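Local structure of T cell receptor gamma chain (Monodelphis domestica, 7L15) at residues H36-Q41 with P46-V51; A67-A72 with V89-V94. The protein pairs with a T cell receptor mu chain to form the marsupial gamma mu receptor, which probably serves antigen recognition at the T cell surface. All coordinates share one frame; numbering follows the deposited sequence.

Contact 1. Residues H36-Q41 with P46-V51; sequences HWYRSQ and PERLLV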
loop_
_atom_site.group_PDB
_atom_site.type_symbol
_atom_site.label_atom_id
_atom_site.label_comp_id
_atom_site.label_asym_id
_atom_site.label_seq_id
_atom_site.Cartn_x
_atom_site.Cartn_y
_atom_site.Cartn_z
ATOM N N HIS B 36 -2.881 20.823 -0.309
ATOM C CA HIS B 36 -1.670 20.664 0.489
ATOM C C HIS B 36 -0.819 19.540 -0.081
ATOM O O HIS B 36 -1.351 18.534 -0.544
ATOM C CB HIS B 36 -2.011 20.355 1.949
ATOM C CG HIS B 36 -2.976 21.319 2.562
ATOM N ND1 HIS B 36 -2.589 22.273 3.481
ATOM C CD2 HIS B 36 -4.312 21.475 2.395
ATOM C CE1 HIS B 36 -3.645 22.976 3.853
ATOM N NE2 HIS B 36 -4.704 22.510 3.210
ATOM N N TRP B 37 0.503 19.708 -0.034
ATOM C CA TRP B 37 1.448 18.726 -0.569
ATOM C C TRP B 37 2.375 18.271 0.544
ATOM O O TRP B 37 3.186 19.059 1.034
ATOM C CB TRP B 37 2.255 19.294 -1.736
ATOM C CG TRP B 37 1.485 19.299 -3.022
ATOM C CD1 TRP B 37 0.808 20.343 -3.565
ATOM C CD2 TRP B 37 1.296 18.194 -3.912
ATOM N NE1 TRP B 37 0.215 19.964 -4.748
ATOM C CE2 TRP B 37 0.503 18.648 -4.982
ATOM C CE3 TRP B 37 1.737 16.875 -3.919
ATOM C CZ2 TRP B 37 0.133 17.827 -6.040
ATOM C CZ3 TRP B 37 1.356 16.053 -4.974
ATOM C CH2 TRP B 37 0.569 16.535 -6.018
ATOM N N TYR B 38 2.253 16.999 0.929
ATOM C CA TYR B 38 3.063 16.379 1.965
ATOM C C TYR B 38 4.063 15.422 1.326
ATOM O O TYR B 38 3.838 14.900 0.230
ATOM C CB TYR B 38 2.187 15.598 2.972
ATOM C CG TYR B 38 1.382 16.487 3.928
ATOM C CD1 TYR B 38 0.212 17.105 3.521
ATOM C CD2 TYR B 38 1.793 16.671 5.238
ATOM C CE1 TYR B 38 -0.523 17.908 4.387
ATOM C CE2 TYR B 38 1.068 17.460 6.112
ATOM C CZ TYR B 38 -0.082 18.081 5.683
ATOM O OH TYR B 38 -0.795 18.864 6.564
ATOM N N ARG B 39 5.177 15.205 2.014
ATOM C CA ARG B 39 6.192 14.269 1.572
ATOM C C ARG B 39 6.483 13.281 2.684
ATOM O O ARG B 39 6.582 13.655 3.856
ATOM C CB ARG B 39 7.492 14.963 1.162
ATOM C CG ARG B 39 8.608 13.969 0.811
ATOM C CD ARG B 39 9.819 14.660 0.204
ATOM N NE ARG B 39 10.410 15.603 1.143
ATOM C CZ ARG B 39 11.380 16.454 0.841
ATOM N NH1 ARG B 39 11.886 16.490 -0.388
ATOM N NH2 ARG B 39 11.851 17.250 1.782
ATOM N N SER B 40 6.672 12.031 2.295
ATOM C CA SER B 40 7.002 10.959 3.208
ATOM C C SER B 40 8.298 10.296 2.762
ATOM O O SER B 40 8.412 9.871 1.608
ATOM C CB SER B 40 5.866 9.949 3.238
ATOM O OG SER B 40 6.278 8.776 3.869
ATOM N N GLN B 41 9.262 10.167 3.688
ATOM C CA GLN B 41 10.509 9.467 3.407
ATOM C C GLN B 41 10.774 8.487 4.534
ATOM O O GLN B 41 10.487 8.772 5.700
ATOM C CB GLN B 41 11.718 10.441 3.238
ATOM C CG GLN B 41 11.582 11.473 2.096
ATOM C CD GLN B 41 12.715 12.513 2.064
ATOM O OE1 GLN B 41 13.128 13.062 3.101
ATOM N NE2 GLN B 41 13.226 12.771 0.869
ATOM N N PRO B 46 6.615 12.302 8.091
ATOM C CA PRO B 46 5.987 12.980 6.951
ATOM C C PRO B 46 5.795 14.450 7.291
ATOM O O PRO B 46 5.596 14.817 8.447
ATOM C CB PRO B 46 4.651 12.251 6.771
ATOM C CG PRO B 46 4.485 11.385 7.984
ATOM C CD PRO B 46 5.848 11.147 8.577
ATOM N N GLU B 47 5.906 15.304 6.284
ATOM C CA GLU B 47 5.815 16.729 6.553
ATOM C C GLU B 47 5.222 17.429 5.346
ATOM O O GLU B 47 5.267 16.927 4.217
ATOM C CB GLU B 47 7.180 17.334 6.911
ATOM C CG GLU B 47 8.273 17.166 5.863
ATOM C CD GLU B 47 9.551 17.953 6.215
ATOM O OE1 GLU B 47 9.455 19.009 6.903
ATOM O OE2 GLU B 47 10.645 17.512 5.799
ATOM N N ARG B 48 4.647 18.596 5.599
ATOM C CA ARG B 48 4.083 19.366 4.512
ATOM C C ARG B 48 5.183 20.195 3.867
ATOM O O ARG B 48 6.055 20.733 4.556
ATOM C CB ARG B 48 2.955 20.264 5.007
ATOM C CG ARG B 48 2.164 20.854 3.841
ATOM C CD ARG B 48 1.015 21.736 4.304
ATOM N NE ARG B 48 1.501 23.016 4.798
ATOM C CZ ARG B 48 0.722 23.981 5.270
ATOM N NH1 ARG B 48 -0.595 23.814 5.318
ATOM N NH2 ARG B 48 1.265 25.111 5.703
ATOM N N LEU B 49 5.176 20.241 2.536
ATOM C CA LEU B 49 6.131 21.050 1.791
ATOM C C LEU B 49 5.587 22.427 1.446
ATOM O O LEU B 49 6.324 23.411 1.529
ATOM C CB LEU B 49 6.541 20.338 0.496
ATOM C CG LEU B 49 7.032 18.891 0.599
ATOM C CD1 LEU B 49 7.743 18.451 -0.671
ATOM C CD2 LEU B 49 7.940 18.701 1.790
ATOM N N LEU B 50 4.316 22.520 1.060
ATOM C CA LEU B 50 3.719 23.774 0.616
ATOM C C LEU B 50 2.206 23.631 0.655
ATOM O O LEU B 50 1.669 22.525 0.733
ATOM C CB LEU B 50 4.184 24.164 -0.798
ATOM C CG LEU B 50 3.729 23.391 -2.045
ATOM C CD1 LEU B 50 2.293 23.707 -2.468
ATOM C CD2 LEU B 50 4.669 23.682 -3.210
ATOM N N VAL B 51 1.523 24.767 0.558
ATOM C CA VAL B 51 0.077 24.800 0.408
ATOM C C VAL B 51 -0.270 25.755 -0.730
ATOM O O VAL B 51 0.381 26.791 -0.916
ATOM C CB VAL B 51 -0.636 25.202 1.716
ATOM C CG1 VAL B 51 -0.212 26.599 2.161
ATOM C CG2 VAL B 51 -2.143 25.117 1.536
#
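Arg48 meets both His36 and Tyr38 on one face of the hairpin formed by strands 34-40 and 47-53. Its NH1 donates to ND1 of the His36 ring at 3.1 Å. The donor lies in the plane of the ring, but the bond is bent, 138° at the hydrogen. Its CB lies over one face of the Tyr38 ring in a CH-pi contact, 3.6 Å from CE2. Val51 CG2 sits over a face of the His36 ring, 3.5 Å from ND1, so this imidazole is touched at its edge and on one face. Arg48 CG is anti to the backbone N (chi1 -168°), and a bend at chi3 turns the guanidinium toward His36.

On the other face, Leu50 CD1 touches CD1 of the Trp37 indole at 3.8 Å. Leu49, at the bulge, brings CD2 to 3.8 Å from Arg39 CB.

Backbone bonds hold these groups in register. Trp37 N donates to Leu50 O, and Leu49 N donates to Trp37 O at 2.8 Å. Arg39 and Glu47 bond in both directions. A beta bulge shifts the pairing by one residue between Trp37 and Tyr38, so Tyr38 faces Arg48 and Leu49 is the extra residue.

Further out, Arg48 NE forms a salt bridge with Asp62, and NH1 also donates to Thr115 O of the mu chain. Tyr38 OH bonds to Lys105 and to Leu118 N of the mu chain. Trp37 packs on Cys25 and Cys97, the disulfide of the V domain.

The chemistry differs between the faces: Trp37 and Leu50 serve the hydrophobic core, while Tyr38 and Arg48 bring polar groups to the mu chain. With Arg48 NH1 as donor, His36 ND1 acts as acceptor, which is consistent with a ring that carries no proton there.

Contact 2. Residues A67-A72 with V89-V94; sequences ADKVRA and VSDSGV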
loop_
_atom_site.group_PDB
_atom_site.type_symbol
_atom_site.label_atom_id
_atom_site.label_comp_id
_atom_site.label_asym_id
_atom_site.label_seq_id
_atom_site.Cartn_x
_atom_site.Cartn_y
_atom_site.Cartn_z
ATOM N N ALA B 67 10.633 28.356 -3.003
ATOM C CA ALA B 67 9.759 28.371 -4.172
ATOM C C ALA B 67 10.507 28.010 -5.447
ATOM O O ALA B 67 9.874 27.593 -6.424
ATOM C CB ALA B 67 9.101 29.742 -4.320
ATOM N N ASP B 68 11.839 28.163 -5.458
ATOM C CA ASP B 68 12.645 27.668 -6.572
ATOM C C ASP B 68 12.672 26.145 -6.613
ATOM O O ASP B 68 12.864 25.557 -7.683
ATOM C CB ASP B 68 14.081 28.177 -6.466
ATOM C CG ASP B 68 14.184 29.680 -6.540
ATOM O OD1 ASP B 68 13.154 30.372 -6.395
ATOM O OD2 ASP B 68 15.316 30.166 -6.745
ATOM N N LYS B 69 12.499 25.494 -5.465
ATOM C CA LYS B 69 12.628 24.046 -5.354
ATOM C C LYS B 69 11.293 23.328 -5.543
ATOM O O LYS B 69 11.232 22.333 -6.267
ATOM C CB LYS B 69 13.255 23.694 -3.995
ATOM C CG LYS B 69 13.524 22.209 -3.749
ATOM C CD LYS B 69 14.561 21.637 -4.702
ATOM C CE LYS B 69 14.750 20.133 -4.485
ATOM N NZ LYS B 69 15.701 19.581 -5.480
ATOM N N VAL B 70 10.220 23.811 -4.911
ATOM C CA VAL B 70 8.887 23.229 -5.042
ATOM C C VAL B 70 7.886 24.349 -5.277
ATOM O O VAL B 70 7.967 25.408 -4.648
ATOM C CB VAL B 70 8.474 22.407 -3.803
ATOM C CG1 VAL B 70 9.243 21.124 -3.761
ATOM C CG2 VAL B 70 8.697 23.228 -2.520
ATOM N N ARG B 71 6.927 24.099 -6.163
ATOM C CA ARG B 71 5.989 25.124 -6.598
ATOM C C ARG B 71 4.754 24.425 -7.143
ATOM O O ARG B 71 4.876 23.535 -7.993
ATOM C CB ARG B 71 6.630 26.022 -7.670
ATOM C CG ARG B 71 5.862 27.293 -8.013
ATOM C CD ARG B 71 6.493 28.025 -9.207
ATOM N NE ARG B 71 6.304 27.290 -10.459
ATOM C CZ ARG B 71 5.188 27.328 -11.182
ATOM N NH1 ARG B 71 5.102 26.625 -12.303
ATOM N NH2 ARG B 71 4.156 28.065 -10.779
ATOM N N ALA B 72 3.578 24.808 -6.651
ATOM C CA ALA B 72 2.320 24.287 -7.171
ATOM C C ALA B 72 1.659 25.301 -8.097
ATOM O O ALA B 72 1.722 26.510 -7.858
ATOM C CB ALA B 72 1.363 23.935 -6.036
ATOM N N VAL B 89 19.033 12.965 -5.240
ATOM C CA VAL B 89 18.625 11.675 -4.689
ATOM C C VAL B 89 17.866 11.882 -3.390
ATOM O O VAL B 89 16.874 11.200 -3.121
ATOM C CB VAL B 89 19.840 10.745 -4.505
ATOM C CG1 VAL B 89 20.458 10.407 -5.851
ATOM C CG2 VAL B 89 20.888 11.410 -3.594
ATOM N N SER B 90 18.261 12.888 -2.612
ATOM C CA SER B 90 17.628 13.159 -1.335
ATOM C C SER B 90 16.176 13.609 -1.470
ATOM O O SER B 90 15.501 13.765 -0.445
ATOM C CB SER B 90 18.439 14.216 -0.594
ATOM O OG SER B 90 18.451 15.429 -1.334
ATOM N N ASP B 91 15.685 13.841 -2.691
ATOM C CA ASP B 91 14.285 14.185 -2.915
ATOM C C ASP B 91 13.373 12.970 -3.056
ATOM O O ASP B 91 12.151 13.151 -3.036
ATOM C CB ASP B 91 14.139 15.045 -4.171
ATOM C CG ASP B 91 14.874 16.348 -4.061
ATOM O OD1 ASP B 91 14.884 16.918 -2.950
ATOM O OD2 ASP B 91 15.464 16.787 -5.068
ATOM N N SER B 92 13.924 11.762 -3.239
ATOM C CA SER B 92 13.090 10.576 -3.387
ATOM C C SER B 92 12.167 10.408 -2.185
ATOM O O SER B 92 12.560 10.648 -1.041
ATOM C CB SER B 92 13.969 9.321 -3.532
ATOM O OG SER B 92 14.898 9.501 -4.575
ATOM N N GLY B 93 10.946 9.969 -2.450
ATOM C CA GLY B 93 9.989 9.657 -1.409
ATOM C C GLY B 93 8.593 9.665 -2.006
ATOM O O GLY B 93 8.422 9.796 -3.217
ATOM N N VAL B 94 7.598 9.521 -1.137
ATOM C CA VAL B 94 6.205 9.525 -1.573
ATOM C C VAL B 94 5.592 10.891 -1.300
ATOM O O VAL B 94 5.648 11.400 -0.169
ATOM C CB VAL B 94 5.401 8.407 -0.894
ATOM C CG1 VAL B 94 3.991 8.315 -1.499
ATOM C CG2 VAL B 94 6.129 7.089 -1.043
#
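Lys69 and Asp91 make the one direct link between residues 67-72 and 89-94. It is a salt bridge. Lys69 NZ donates to Asp91 OD2 at 2.8 Å. The ammonium comes to the syn side of that oxygen and stands 28° out of the carboxylate plane. The two side chains approach from opposite directions. The CA atoms of Lys69 and Asp91 are 10.3 Å apart, so the side chains alone make the link. Lys69 starts with CG anti to its own N. The chain bends once, at chi2 (64°), and then runs extended to NZ. Lys69 CE also lies near the carboxylate, 3.5 Å from Asp91 OD2. A second basic group, Arg39 NH1, forms a long, weak ion pair with Asp91 OD1. Asp91 is buried, and the positive charges near it would be expected to favour its ionised form.

Other hydrogen bonds hold the two charged groups in place. Gln88 N donates to Asp91 OD2, so this oxygen accepts from two donors. Lys69 NZ also bonds to Ser85 O, which ties the ammonium to the chain just after strand 79-84.

Backbone geometry sets the position of Asp91. Residues 89-91 form a 3-10 turn. Val89 O accepts from both Ser92 N and Ser92 OG, each at 3.0 Å. The hydroxyl meets a lone pair in the carbonyl plane. Asp91 O in turn accepts from Tyr95 OH.

The sequence Asp91-Ser92-Gly93-Val94-Tyr95-His96-Cys97 fits the D-x-G-x-Y-x-C motif of V-set immunoglobulin domains. Together the Tyr95 bond to Asp91 O, which is the tyrosine corner, and the salt bridge to a basic residue beside strand 70-75 are typical of this fold.

Overall arrangement
Both contacts lie in the V-set domain, with their centres about 10 Å apart. Contact 1 closes along the chain before contact 2 opens. Strands 34-40 and 93-101 are neighbours in one sheet, and Ser40 N probably bonds to Val94 O between them. The side chain of Gln41 also bonds to Ser90 O through NE2. Strand 70-75 belongs to the other sheet, and Leu50 of contact 1 packs on Ala72 across the core. Contact 1 is thus a hairpin within one sheet, with one face toward the mu chain. Contact 2 joins the segments leading into strand 70-75 of one sheet and strand 93-101 of the other, and the mu chain does not touch them.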